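Local coordinates for esterase E25 (Uncultured bacterium, PDB 4Q05), which probably hydrolyses ester bonds, as a bacterial esterase of the hormone-sensitive lipase family with an alpha/beta hydrolase fold, at residues V114-V119 against R163-D168; I167-P172 against D182-V187; M171-P176 against V267-N272. All coordinates share one frame; numbering follows the deposited sequence.

The three contacts follow one connection of an alpha/beta hydrolase outward from its sheet. Contact 1 pairs strand 164-168 with strand 114-120; contact 2 begins on the last part of that strand, sharing Ile167 and Asp168, and packs the chain against helix 179-194. Their centres lie about 10 Å apart, with Val114 CB 3.7 Å from Val187 CG2 and one water common to both. Contact 3, centred about 13 Å from contact 2 and 21 Å from contact 1, carries the same loop to helix 262-271; His175 CG lies 3.6 Å from Arg170 CB. Tyr169 of contact 2 touches a Gly-x-Ser-x-Gly turn consistent with a nucleophile elbow, which Tyr270 of contact 3 approaches without touching.

Contact 1 (V114-V119 against R163-D168); sequences VSVYYV and RVLSID
Leu165 and Tyr118 meet across two antiparallel neighbours, strands 114-119 and 164-168, in the mixed central sheet of the alpha/beta hydrolase fold. This is the last antiparallel join before strand 164-168 runs parallel to strand 132-136 on its other side. With Leu165 CG trans to its own N (chi1 175°), the chain leans toward the partner strand and sets CD1 squarely over one face of the Tyr118 ring, 3.8 Å from its centroid, a CH-pi contact. Leu165 CD1 also rests 3.7 Å from Val116 CB, one branch serving two residues of the neighbouring strand, and Ile111 adds to this apolar patch.

On the other face Val119 and Val164 form a hydrogen-bonded pair. Val119 N donates to Val164 O, Val164 N donates back to Val119 O at 2.9 Å, and the side chains touch through CB atoms 3.9 Å apart, with Ala157 of helix 151-160 covering both. Two residues further along, Tyr117 and Ser166 form another hydrogen-bonded pair.

Asp168 has the most surface covered. Its N donates to Ser115 O at 2.8 Å through a bent bond, the donor tilted from the carbonyl plane. Its CB lies obliquely against the Tyr117 ring, 3.9 Å from CE2, while OD1 accepts from Gly146 N. OD2 faces Ser115 OG, although the position of that hydroxyl is uncertain. Between the backbones here stands a water that accepts from Ser115 N at 3.0 Å and donates to Asp168 O at 2.8 Å.

Contact 2 (I167-P172 against D182-V187); sequences IDYRMP and DDVFTV
Arg170 grips Asp183 in a side-on salt bridge, fastening the loop that leaves strand 164-168 to helix 179-194, a strand-to-helix connection of the alpha/beta hydrolase fold. NE of Arg170 donates to Asp183 OD2 at 3.0 Å, near the guanidinium plane, and Arg170 NH2 reaches Asp183 OD1, also at 3.0 Å but from above the carboxylate plane; the two flat groups are turned 40° apart. A bend in the arginine chain at chi3 (-60°) brings the guanidinium edge round to the acid. Asp183 OD2 also accepts from the backbone, Arg170 N lying 2.8 Å away on its anti side, so a single carboxylate holds main chain and side chain together. Were Asp183 an alanine, the Arg170 guanidinium would probably lose its anionic partner and be free to turn, and the Arg170 N-H would lose its acceptor.

Beneath this polar join, Tyr169 CB sits 3.9 Å from Asp183 CB. The tyrosine lies alongside Val184, while its hydroxyl bonds to His137 O and its ring stacks on His137. Deeper still, the helix meets the sheet where Ile167 and Val187 reach each other tip to tip, Ile167 CD1 3.9 Å from Val187 CG1.

Contact 3 (M171-P176 against V267-N272); sequences MPPSHP and VRLYAN
Leu269 points from its helix toward a proline-rich loop and lays one branch against two consecutive rings, Pro172 and Pro173. Its CG stands opposite the backbone N (chi1 -172°), which extends the side chain off the helix, and both CG and CD2 come to Pro172 CB, CG at 3.8 Å. CD2 also approaches Pro173 CB at 4.1 Å, so the methyl spans the CB atoms of both prolines. The peptide bond between them is cis, which turns the chain sharply while keeping the two rings within reach of a single leucine.

Pro172 is the more deeply engaged of the pair. Pro172 CB is turned to the helix, and Pro172 CG lies 4.4 Å from Tyr270 CA. Tyr270 itself points away from the loop, with its ring stacked on Phe141 and its hydroxyl bonded to Asn210 OD1. The loop belongs to the connection between strand 164-168 and helix 179-194 of the alpha/beta hydrolase fold, and this contact joins it to the C-terminal end of helix 262-271. Trp80 of helix 77-88 touches both Pro173 and Leu269, adding a third element to the apolar cluster. Within the loop, His175 N donates to Met171 O at 3.0 Å, closing the loop over the residues between them.

At the exposed margin, just past the end of the helix, Asn272 takes a positive phi (54°). Its CB is turned to the loop, and Asn272 ND2 comes within 4.3 Å of Pro176 CB in a loose van der Waals approach.

Contact 1 (V114-V119 against R163-D168)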
ATOM      1  N   VAL A 114      -9.389 -32.482  13.381  1.00 28.03           N
ATOM      2  CA  VAL A 114      -8.476 -31.560  12.682  1.00 29.18           C
ATOM      3  C   VAL A 114      -7.200 -31.313  13.491  1.00 26.17           C
ATOM      4  O   VAL A 114      -7.251 -30.976  14.675  1.00 25.52           O
ATOM      5  CB  VAL A 114      -9.133 -30.180  12.368  1.00 29.77           C
ATOM      6  CG1 VAL A 114      -8.144 -29.268  11.606  1.00 23.20           C
ATOM      7  CG2 VAL A 114     -10.424 -30.353  11.568  1.00 25.64           C
ATOM      8  N   SER A 115      -6.058 -31.482  12.839  1.00 27.53           N
ATOM      9  CA  SER A 115      -4.767 -31.176  13.447  1.00 28.08           C
ATOM     10  C   SER A 115      -4.670 -29.680  13.760  1.00 28.19           C
ATOM     11  O   SER A 115      -4.916 -28.841  12.892  1.00 26.68           O
ATOM     12  CB  SER A 115      -3.647 -31.572  12.483  1.00 29.11           C
ATOM     13  OG  SER A 115      -2.381 -31.360  13.071  1.00 30.62           O
ATOM     14  N   VAL A 116      -4.331 -29.341  15.001  1.00 27.67           N
ATOM     15  CA  VAL A 116      -4.125 -27.938  15.375  1.00 28.12           C
ATOM     16  C   VAL A 116      -2.889 -27.765  16.249  1.00 29.69           C
ATOM     17  O   VAL A 116      -2.391 -28.722  16.825  1.00 28.79           O
ATOM     18  CB  VAL A 116      -5.331 -27.356  16.138  1.00 26.30           C
ATOM     19  CG1 VAL A 116      -6.592 -27.443  15.277  1.00 27.63           C
ATOM     20  CG2 VAL A 116      -5.520 -28.071  17.489  1.00 26.56           C
ATOM     21  N   TYR A 117      -2.407 -26.533  16.351  1.00 26.95           N
ATOM     22  CA  TYR A 117      -1.331 -26.229  17.278  1.00 25.08           C
ATOM     23  C   TYR A 117      -1.754 -25.087  18.158  1.00 26.38           C
ATOM     24  O   TYR A 117      -2.151 -24.025  17.658  1.00 24.65           O
ATOM     25  CB  TYR A 117      -0.040 -25.884  16.531  1.00 26.67           C
ATOM     26  CG  TYR A 117       0.555 -27.088  15.858  1.00 30.83           C
ATOM     27  CD1 TYR A 117       1.403 -27.944  16.548  1.00 29.84           C
ATOM     28  CD2 TYR A 117       0.230 -27.399  14.549  1.00 26.21           C
ATOM     29  CE1 TYR A 117       1.927 -29.069  15.936  1.00 29.38           C
ATOM     30  CE2 TYR A 117       0.749 -28.517  13.935  1.00 26.28           C
ATOM     31  CZ  TYR A 117       1.595 -29.344  14.629  1.00 30.32           C
ATOM     32  OH  TYR A 117       2.108 -30.459  14.011  1.00 30.36           O
ATOM     33  N   TYR A 118      -1.691 -25.320  19.469  1.00 26.21           N
ATOM     34  CA  TYR A 118      -1.947 -24.288  20.456  1.00 27.15           C
ATOM     35  C   TYR A 118      -0.645 -23.547  20.693  1.00 28.48           C
ATOM     36  O   TYR A 118       0.342 -24.143  21.100  1.00 30.19           O
ATOM     37  CB  TYR A 118      -2.429 -24.897  21.763  1.00 28.10           C
ATOM     38  CG  TYR A 118      -3.793 -25.539  21.660  1.00 33.79           C
ATOM     39  CD1 TYR A 118      -3.931 -26.847  21.216  1.00 25.45           C
ATOM     40  CD2 TYR A 118      -4.946 -24.835  22.007  1.00 32.51           C
ATOM     41  CE1 TYR A 118      -5.177 -27.435  21.125  1.00 34.11           C
ATOM     42  CE2 TYR A 118      -6.194 -25.418  21.915  1.00 37.06           C
ATOM     43  CZ  TYR A 118      -6.302 -26.717  21.473  1.00 34.50           C
ATOM     44  OH  TYR A 118      -7.541 -27.309  21.376  1.00 39.28           O
ATOM     45  N   VAL A 119      -0.659 -22.250  20.430  1.00 26.91           N
ATOM     46  CA  VAL A 119       0.544 -21.427  20.461  1.00 24.40           C
ATOM     47  C   VAL A 119       0.311 -20.347  21.500  1.00 27.57           C
ATOM     48  O   VAL A 119      -0.506 -19.451  21.301  1.00 30.12           O
ATOM     49  CB  VAL A 119       0.836 -20.801  19.075  1.00 27.81           C
ATOM     50  CG1 VAL A 119       2.132 -19.949  19.105  1.00 23.68           C
ATOM     51  CG2 VAL A 119       0.956 -21.891  18.009  1.00 24.51           C
ATOM     52  N   ARG A 163      -3.059 -15.407  22.386  1.00 28.36           N
ATOM     53  CA  ARG A 163      -2.983 -16.840  22.139  1.00 25.12           C
ATOM     54  C   ARG A 163      -3.389 -17.104  20.711  1.00 21.48           C
ATOM     55  O   ARG A 163      -4.326 -16.497  20.206  1.00 26.34           O
ATOM     56  CB  ARG A 163      -3.923 -17.613  23.065  1.00 31.16           C
ATOM     57  CG  ARG A 163      -3.529 -17.552  24.524  1.00 30.27           C
ATOM     58  CD  ARG A 163      -4.469 -18.398  25.378  1.00 44.97           C
ATOM     59  NE  ARG A 163      -4.143 -18.257  26.788  1.00 41.31           N
ATOM     60  CZ  ARG A 163      -4.585 -17.266  27.557  1.00 44.29           C
ATOM     61  NH1 ARG A 163      -5.395 -16.335  27.055  1.00 38.33           N
ATOM     62  NH2 ARG A 163      -4.224 -17.216  28.830  1.00 50.08           N
ATOM     63  N   VAL A 164      -2.686 -18.032  20.080  1.00 24.79           N
ATOM     64  CA  VAL A 164      -2.977 -18.431  18.727  1.00 24.88           C
ATOM     65  C   VAL A 164      -3.318 -19.912  18.681  1.00 26.69           C
ATOM     66  O   VAL A 164      -2.712 -20.729  19.368  1.00 23.86           O
ATOM     67  CB  VAL A 164      -1.772 -18.188  17.811  1.00 25.20           C
ATOM     68  CG1 VAL A 164      -2.079 -18.671  16.411  1.00 24.38           C
ATOM     69  CG2 VAL A 164      -1.408 -16.705  17.814  1.00 23.21           C
ATOM     70  N   LEU A 165      -4.311 -20.241  17.873  1.00 26.33           N
ATOM     71  CA  LEU A 165      -4.627 -21.618  17.554  1.00 27.67           C
ATOM     72  C   LEU A 165      -4.371 -21.775  16.056  1.00 25.26           C
ATOM     73  O   LEU A 165      -5.099 -21.219  15.231  1.00 25.74           O
ATOM     74  CB  LEU A 165      -6.091 -21.912  17.889  1.00 27.02           C
ATOM     75  CG  LEU A 165      -6.610 -23.306  17.496  1.00 29.46           C
ATOM     76  CD1 LEU A 165      -5.886 -24.378  18.296  1.00 29.47           C
ATOM     77  CD2 LEU A 165      -8.110 -23.391  17.726  1.00 29.38           C
ATOM     78  N   SER A 166      -3.319 -22.503  15.698  1.00 25.02           N
ATOM     79  CA  SER A 166      -2.975 -22.641  14.288  1.00 27.46           C
ATOM     80  C   SER A 166      -3.563 -23.917  13.723  1.00 27.46           C
ATOM     81  O   SER A 166      -3.368 -24.998  14.269  1.00 27.96           O
ATOM     82  CB  SER A 166      -1.459 -22.613  14.072  1.00 25.11           C
ATOM     83  OG  SER A 166      -1.164 -22.475  12.690  1.00 26.76           O
ATOM     84  N   ILE A 167      -4.295 -23.782  12.625  1.00 25.82           N
ATOM     85  CA  ILE A 167      -4.957 -24.928  12.032  1.00 25.03           C
ATOM     86  C   ILE A 167      -4.082 -25.631  10.993  1.00 28.52           C
ATOM     87  O   ILE A 167      -3.720 -25.064   9.972  1.00 23.41           O
ATOM     88  CB  ILE A 167      -6.287 -24.529  11.391  1.00 27.48           C
ATOM     89  CG1 ILE A 167      -7.131 -23.766  12.425  1.00 26.37           C
ATOM     90  CG2 ILE A 167      -6.979 -25.777  10.828  1.00 23.04           C
ATOM     91  CD1 ILE A 167      -8.448 -23.247  11.900  1.00 27.88           C
ATOM     92  N   ASP A 168      -3.755 -26.882  11.276  1.00 23.50           N
ATOM     93  CA  ASP A 168      -2.941 -27.692  10.392  1.00 23.65           C
ATOM     94  C   ASP A 168      -3.898 -28.430   9.454  1.00 30.73           C
ATOM     95  O   ASP A 168      -4.121 -29.636   9.565  1.00 29.27           O
ATOM     96  CB  ASP A 168      -2.117 -28.652  11.244  1.00 23.34           C
ATOM     97  CG  ASP A 168      -1.335 -29.642  10.424  1.00 25.27           C
ATOM     98  OD1 ASP A 168      -1.108 -29.410   9.219  1.00 29.45           O
ATOM     99  OD2 ASP A 168      -0.935 -30.663  11.004  1.00 27.96           O
TER
HETATM  100  O   HOH W   1      -6.060 -31.657   9.885  1.00 27.76           O

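Contact 2 (I167-P172 against D182-V187)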
ATOM      1  N   ILE A 167      -4.295 -23.782  12.625  1.00 25.82           N
ATOM      2  CA  ILE A 167      -4.957 -24.928  12.032  1.00 25.03           C
ATOM      3  C   ILE A 167      -4.082 -25.631  10.993  1.00 28.52           C
ATOM      4  O   ILE A 167      -3.720 -25.064   9.972  1.00 23.41           O
ATOM      5  CB  ILE A 167      -6.287 -24.529  11.391  1.00 27.48           C
ATOM      6  CG1 ILE A 167      -7.131 -23.766  12.425  1.00 26.37           C
ATOM      7  CG2 ILE A 167      -6.979 -25.777  10.828  1.00 23.04           C
ATOM      8  CD1 ILE A 167      -8.448 -23.247  11.900  1.00 27.88           C
ATOM      9  N   ASP A 168      -3.755 -26.882  11.276  1.00 23.50           N
ATOM     10  CA  ASP A 168      -2.941 -27.692  10.392  1.00 23.65           C
ATOM     11  C   ASP A 168      -3.898 -28.430   9.454  1.00 30.73           C
ATOM     12  O   ASP A 168      -4.121 -29.636   9.565  1.00 29.27           O
ATOM     13  CB  ASP A 168      -2.117 -28.652  11.244  1.00 23.34           C
ATOM     14  CG  ASP A 168      -1.335 -29.642  10.424  1.00 25.27           C
ATOM     15  OD1 ASP A 168      -1.108 -29.410   9.219  1.00 29.45           O
ATOM     16  OD2 ASP A 168      -0.935 -30.663  11.004  1.00 27.96           O
ATOM     17  N   TYR A 169      -4.477 -27.675   8.534  1.00 25.13           N
ATOM     18  CA  TYR A 169      -5.521 -28.192   7.675  1.00 27.28           C
ATOM     19  C   TYR A 169      -4.953 -29.148   6.650  1.00 28.15           C
ATOM     20  O   TYR A 169      -3.792 -29.030   6.250  1.00 26.04           O
ATOM     21  CB  TYR A 169      -6.251 -27.040   6.978  1.00 22.29           C
ATOM     22  CG  TYR A 169      -5.327 -25.981   6.402  1.00 24.63           C
ATOM     23  CD1 TYR A 169      -4.742 -26.147   5.156  1.00 24.57           C
ATOM     24  CD2 TYR A 169      -5.045 -24.815   7.110  1.00 26.00           C
ATOM     25  CE1 TYR A 169      -3.902 -25.182   4.616  1.00 25.28           C
ATOM     26  CE2 TYR A 169      -4.201 -23.834   6.579  1.00 23.56           C
ATOM     27  CZ  TYR A 169      -3.637 -24.031   5.327  1.00 25.39           C
ATOM     28  OH  TYR A 169      -2.818 -23.071   4.781  1.00 26.46           O
ATOM     29  N   ARG A 170      -5.784 -30.089   6.221  1.00 23.53           N
ATOM     30  CA  ARG A 170      -5.372 -31.082   5.239  1.00 28.00           C
ATOM     31  C   ARG A 170      -5.180 -30.410   3.888  1.00 25.60           C
ATOM     32  O   ARG A 170      -5.991 -29.570   3.484  1.00 28.05           O
ATOM     33  CB  ARG A 170      -6.430 -32.198   5.129  1.00 28.41           C
ATOM     34  CG  ARG A 170      -6.510 -33.152   6.329  1.00 31.00           C
ATOM     35  CD  ARG A 170      -7.764 -34.053   6.247  1.00 30.35           C
ATOM     36  NE  ARG A 170      -8.982 -33.248   6.226  1.00 35.92           N
ATOM     37  CZ  ARG A 170     -10.074 -33.522   5.513  1.00 40.41           C
ATOM     38  NH1 ARG A 170     -10.126 -34.604   4.746  1.00 37.01           N
ATOM     39  NH2 ARG A 170     -11.124 -32.701   5.572  1.00 33.79           N
ATOM     40  N   MET A 171      -4.121 -30.793   3.182  1.00 24.53           N
ATOM     41  CA  MET A 171      -3.765 -30.145   1.931  1.00 25.11           C
ATOM     42  C   MET A 171      -3.588 -31.142   0.792  1.00 28.46           C
ATOM     43  O   MET A 171      -3.315 -32.315   1.026  1.00 28.38           O
ATOM     44  CB  MET A 171      -2.448 -29.377   2.108  1.00 27.82           C
ATOM     45  CG  MET A 171      -2.530 -28.145   2.998  1.00 27.38           C
ATOM     46  SD  MET A 171      -0.908 -27.323   3.089  1.00 26.94           S
ATOM     47  CE  MET A 171       0.028 -28.548   4.006  1.00 26.53           C
ATOM     48  N   PRO A 172      -3.716 -30.670  -0.456  1.00 28.94           N
ATOM     49  CA  PRO A 172      -3.304 -31.508  -1.586  1.00 26.01           C
ATOM     50  C   PRO A 172      -1.808 -31.789  -1.464  1.00 30.50           C
ATOM     51  O   PRO A 172      -1.103 -31.022  -0.791  1.00 26.87           O
ATOM     52  CB  PRO A 172      -3.567 -30.617  -2.808  1.00 25.35           C
ATOM     53  CG  PRO A 172      -4.467 -29.525  -2.331  1.00 27.32           C
ATOM     54  CD  PRO A 172      -4.153 -29.331  -0.875  1.00 24.32           C
ATOM     55  N   ASP A 182     -12.811 -27.405   4.584  1.00 30.34           N
ATOM     56  CA  ASP A 182     -13.632 -28.142   5.548  1.00 32.62           C
ATOM     57  C   ASP A 182     -13.016 -28.117   6.943  1.00 27.31           C
ATOM     58  O   ASP A 182     -13.708 -27.876   7.938  1.00 28.54           O
ATOM     59  CB  ASP A 182     -13.836 -29.601   5.099  1.00 27.35           C
ATOM     60  CG  ASP A 182     -14.760 -29.725   3.887  1.00 36.25           C
ATOM     61  OD1 ASP A 182     -15.473 -28.749   3.560  1.00 35.90           O
ATOM     62  OD2 ASP A 182     -14.765 -30.806   3.262  1.00 36.25           O
ATOM     63  N   ASP A 183     -11.715 -28.376   7.007  1.00 25.55           N
ATOM     64  CA  ASP A 183     -10.998 -28.360   8.277  1.00 23.44           C
ATOM     65  C   ASP A 183     -11.074 -27.025   8.984  1.00 27.17           C
ATOM     66  O   ASP A 183     -11.312 -26.963  10.199  1.00 27.62           O
ATOM     67  CB  ASP A 183      -9.539 -28.751   8.083  1.00 24.64           C
ATOM     68  CG  ASP A 183      -9.377 -30.225   7.784  1.00 29.81           C
ATOM     69  OD1 ASP A 183     -10.400 -30.939   7.844  1.00 29.64           O
ATOM     70  OD2 ASP A 183      -8.239 -30.658   7.502  1.00 31.00           O
ATOM     71  N   VAL A 184     -10.876 -25.946   8.242  1.00 26.52           N
ATOM     72  CA  VAL A 184     -10.966 -24.643   8.879  1.00 25.40           C
ATOM     73  C   VAL A 184     -12.385 -24.414   9.392  1.00 27.34           C
ATOM     74  O   VAL A 184     -12.583 -24.000  10.529  1.00 26.78           O
ATOM     75  CB  VAL A 184     -10.503 -23.509   7.956  1.00 27.33           C
ATOM     76  CG1 VAL A 184     -10.743 -22.179   8.620  1.00 30.01           C
ATOM     77  CG2 VAL A 184      -9.017 -23.685   7.643  1.00 24.70           C
ATOM     78  N   PHE A 185     -13.376 -24.727   8.569  1.00 29.64           N
ATOM     79  CA  PHE A 185     -14.763 -24.580   9.002  1.00 29.40           C
ATOM     80  C   PHE A 185     -15.060 -25.426  10.245  1.00 30.80           C
ATOM     81  O   PHE A 185     -15.706 -24.964  11.186  1.00 29.56           O
ATOM     82  CB  PHE A 185     -15.706 -24.949   7.863  1.00 30.52           C
ATOM     83  CG  PHE A 185     -17.156 -24.850   8.225  1.00 35.16           C
ATOM     84  CD1 PHE A 185     -17.766 -23.617   8.347  1.00 39.39           C
ATOM     85  CD2 PHE A 185     -17.908 -25.992   8.439  1.00 39.98           C
ATOM     86  CE1 PHE A 185     -19.104 -23.519   8.682  1.00 45.33           C
ATOM     87  CE2 PHE A 185     -19.248 -25.902   8.772  1.00 44.19           C
ATOM     88  CZ  PHE A 185     -19.846 -24.663   8.889  1.00 39.40           C
ATOM     89  N   THR A 186     -14.569 -26.662  10.248  1.00 27.87           N
ATOM     90  CA  THR A 186     -14.798 -27.578  11.366  1.00 30.27           C
ATOM     91  C   THR A 186     -14.285 -26.999  12.669  1.00 26.43           C
ATOM     92  O   THR A 186     -14.986 -26.988  13.677  1.00 28.09           O
ATOM     93  CB  THR A 186     -14.108 -28.940  11.110  1.00 27.19           C
ATOM     94  OG1 THR A 186     -14.778 -29.617  10.046  1.00 31.87           O
ATOM     95  CG2 THR A 186     -14.148 -29.814  12.343  1.00 27.21           C
ATOM     96  N   VAL A 187     -13.055 -26.496  12.649  1.00 27.20           N
ATOM     97  CA  VAL A 187     -12.481 -25.923  13.853  1.00 25.11           C
ATOM     98  C   VAL A 187     -13.240 -24.672  14.266  1.00 24.36           C
ATOM     99  O   VAL A 187     -13.548 -24.473  15.445  1.00 27.49           O
ATOM    100  CB  VAL A 187     -10.985 -25.595  13.666  1.00 28.47           C
ATOM    101  CG1 VAL A 187     -10.470 -24.772  14.841  1.00 26.16           C
ATOM    102  CG2 VAL A 187     -10.196 -26.873  13.526  1.00 25.88           C
TER
HETATM  103  O   HOH W   1      -6.060 -31.657   9.885  1.00 27.76           O

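Contact 3 (M171-P176 against V267-N272)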
ATOM      1  N   MET A 171      -4.121 -30.793   3.182  1.00 24.53           N
ATOM      2  CA  MET A 171      -3.765 -30.145   1.931  1.00 25.11           C
ATOM      3  C   MET A 171      -3.588 -31.142   0.792  1.00 28.46           C
ATOM      4  O   MET A 171      -3.315 -32.315   1.026  1.00 28.38           O
ATOM      5  CB  MET A 171      -2.448 -29.377   2.108  1.00 27.82           C
ATOM      6  CG  MET A 171      -2.530 -28.145   2.998  1.00 27.38           C
ATOM      7  SD  MET A 171      -0.908 -27.323   3.089  1.00 26.94           S
ATOM      8  CE  MET A 171       0.028 -28.548   4.006  1.00 26.53           C
ATOM      9  N   PRO A 172      -3.716 -30.670  -0.456  1.00 28.94           N
ATOM     10  CA  PRO A 172      -3.304 -31.508  -1.586  1.00 26.01           C
ATOM     11  C   PRO A 172      -1.808 -31.789  -1.464  1.00 30.50           C
ATOM     12  O   PRO A 172      -1.103 -31.022  -0.791  1.00 26.87           O
ATOM     13  CB  PRO A 172      -3.567 -30.617  -2.808  1.00 25.35           C
ATOM     14  CG  PRO A 172      -4.467 -29.525  -2.331  1.00 27.32           C
ATOM     15  CD  PRO A 172      -4.153 -29.331  -0.875  1.00 24.32           C
ATOM     16  N   PRO A 173      -1.307 -32.840  -2.139  1.00 29.17           N
ATOM     17  CA  PRO A 173      -2.031 -33.723  -3.064  1.00 33.55           C
ATOM     18  C   PRO A 173      -2.833 -34.822  -2.368  1.00 37.24           C
ATOM     19  O   PRO A 173      -3.760 -35.350  -2.977  1.00 34.50           O
ATOM     20  CB  PRO A 173      -0.899 -34.370  -3.869  1.00 32.84           C
ATOM     21  CG  PRO A 173       0.228 -34.441  -2.909  1.00 31.41           C
ATOM     22  CD  PRO A 173       0.141 -33.125  -2.151  1.00 33.10           C
ATOM     23  N   SER A 174      -2.480 -35.164  -1.132  1.00 33.11           N
ATOM     24  CA  SER A 174      -3.130 -36.267  -0.425  1.00 36.45           C
ATOM     25  C   SER A 174      -4.590 -35.959  -0.135  1.00 39.97           C
ATOM     26  O   SER A 174      -5.430 -36.853  -0.164  1.00 43.32           O
ATOM     27  CB  SER A 174      -2.404 -36.579   0.890  1.00 39.14           C
ATOM     28  OG  SER A 174      -1.035 -36.896   0.676  1.00 44.73           O
ATOM     29  N   HIS A 175      -4.886 -34.694   0.164  1.00 34.79           N
ATOM     30  CA  HIS A 175      -6.251 -34.283   0.491  1.00 30.51           C
ATOM     31  C   HIS A 175      -6.679 -33.119  -0.371  1.00 35.44           C
ATOM     32  O   HIS A 175      -6.472 -31.948  -0.010  1.00 31.55           O
ATOM     33  CB  HIS A 175      -6.388 -33.920   1.978  1.00 29.71           C
ATOM     34  CG  HIS A 175      -5.762 -34.920   2.896  1.00 31.70           C
ATOM     35  ND1 HIS A 175      -6.425 -36.047   3.336  1.00 39.01           N
ATOM     36  CD2 HIS A 175      -4.524 -34.973   3.441  1.00 35.24           C
ATOM     37  CE1 HIS A 175      -5.625 -36.743   4.125  1.00 40.74           C
ATOM     38  NE2 HIS A 175      -4.466 -36.113   4.207  1.00 41.84           N
ATOM     39  N   PRO A 176      -7.288 -33.432  -1.518  1.00 38.16           N
ATOM     40  CA  PRO A 176      -7.690 -32.400  -2.474  1.00 35.08           C
ATOM     41  C   PRO A 176      -8.658 -31.426  -1.832  1.00 31.10           C
ATOM     42  O   PRO A 176      -9.387 -31.792  -0.902  1.00 33.79           O
ATOM     43  CB  PRO A 176      -8.393 -33.205  -3.572  1.00 40.40           C
ATOM     44  CG  PRO A 176      -7.770 -34.567  -3.495  1.00 38.73           C
ATOM     45  CD  PRO A 176      -7.528 -34.795  -2.029  1.00 41.96           C
ATOM     46  N   VAL A 267      -1.136 -23.751  -7.585  1.00 26.70           N
ATOM     47  CA  VAL A 267      -2.447 -23.140  -7.706  1.00 22.83           C
ATOM     48  C   VAL A 267      -3.376 -24.116  -8.429  1.00 24.13           C
ATOM     49  O   VAL A 267      -4.478 -24.409  -7.958  1.00 23.45           O
ATOM     50  CB  VAL A 267      -2.362 -21.807  -8.461  1.00 23.72           C
ATOM     51  CG1 VAL A 267      -3.760 -21.324  -8.878  1.00 22.58           C
ATOM     52  CG2 VAL A 267      -1.646 -20.769  -7.609  1.00 24.57           C
ATOM     53  N   ARG A 268      -2.907 -24.647  -9.559  1.00 27.36           N
ATOM     54  CA  ARG A 268      -3.715 -25.591 -10.333  1.00 28.02           C
ATOM     55  C   ARG A 268      -4.025 -26.863  -9.554  1.00 26.60           C
ATOM     56  O   ARG A 268      -5.129 -27.405  -9.663  1.00 27.92           O
ATOM     57  CB  ARG A 268      -3.073 -25.894 -11.694  1.00 31.96           C
ATOM     58  CG  ARG A 268      -3.103 -24.678 -12.601  1.00 30.22           C
ATOM     59  CD  ARG A 268      -2.602 -24.932 -14.009  1.00 35.11           C
ATOM     60  NE  ARG A 268      -2.740 -23.703 -14.782  1.00 41.48           N
ATOM     61  CZ  ARG A 268      -3.886 -23.272 -15.308  1.00 43.42           C
ATOM     62  NH1 ARG A 268      -4.999 -23.991 -15.178  1.00 37.30           N
ATOM     63  NH2 ARG A 268      -3.916 -22.126 -15.973  1.00 40.28           N
ATOM     64  N   LEU A 269      -3.075 -27.343  -8.752  1.00 26.93           N
ATOM     65  CA  LEU A 269      -3.378 -28.496  -7.906  1.00 24.89           C
ATOM     66  C   LEU A 269      -4.521 -28.143  -6.944  1.00 30.16           C
ATOM     67  O   LEU A 269      -5.494 -28.885  -6.816  1.00 28.08           O
ATOM     68  CB  LEU A 269      -2.142 -28.951  -7.134  1.00 25.17           C
ATOM     69  CG  LEU A 269      -2.312 -30.260  -6.364  1.00 30.68           C
ATOM     70  CD1 LEU A 269      -2.739 -31.385  -7.300  1.00 28.22           C
ATOM     71  CD2 LEU A 269      -1.025 -30.616  -5.633  1.00 28.96           C
ATOM     72  N   TYR A 270      -4.396 -26.993  -6.283  1.00 26.26           N
ATOM     73  CA  TYR A 270      -5.424 -26.472  -5.375  1.00 27.42           C
ATOM     74  C   TYR A 270      -6.777 -26.330  -6.069  1.00 25.09           C
ATOM     75  O   TYR A 270      -7.812 -26.745  -5.536  1.00 27.78           O
ATOM     76  CB  TYR A 270      -4.977 -25.100  -4.856  1.00 24.83           C
ATOM     77  CG  TYR A 270      -5.945 -24.387  -3.947  1.00 22.85           C
ATOM     78  CD1 TYR A 270      -6.354 -24.954  -2.749  1.00 27.93           C
ATOM     79  CD2 TYR A 270      -6.414 -23.111  -4.266  1.00 27.27           C
ATOM     80  CE1 TYR A 270      -7.225 -24.289  -1.904  1.00 29.60           C
ATOM     81  CE2 TYR A 270      -7.290 -22.433  -3.425  1.00 25.53           C
ATOM     82  CZ  TYR A 270      -7.690 -23.026  -2.241  1.00 26.95           C
ATOM     83  OH  TYR A 270      -8.559 -22.375  -1.382  1.00 29.86           O
ATOM     84  N   ALA A 271      -6.758 -25.730  -7.258  1.00 26.06           N
ATOM     85  CA  ALA A 271      -7.976 -25.450  -8.010  1.00 24.90           C
ATOM     86  C   ALA A 271      -8.727 -26.727  -8.388  1.00 29.90           C
ATOM     87  O   ALA A 271      -9.952 -26.724  -8.505  1.00 29.57           O
ATOM     88  CB  ALA A 271      -7.642 -24.655  -9.264  1.00 22.68           C
ATOM     89  N   ASN A 272      -7.986 -27.810  -8.613  1.00 29.59           N
ATOM     90  CA  ASN A 272      -8.599 -29.109  -8.871  1.00 23.49           C
ATOM     91  C   ASN A 272      -9.601 -29.026 -10.027  1.00 26.41           C
ATOM     92  O   ASN A 272     -10.711 -29.520  -9.918  1.00 30.00           O
ATOM     93  CB  ASN A 272      -9.286 -29.643  -7.605  1.00 28.35           C
ATOM     94  CG  ASN A 272      -9.476 -31.176  -7.628  1.00 38.21           C
ATOM     95  OD1 ASN A 272      -8.708 -31.905  -8.258  1.00 34.64           O
ATOM     96  ND2 ASN A 272     -10.494 -31.655  -6.930  1.00 36.60           N
TER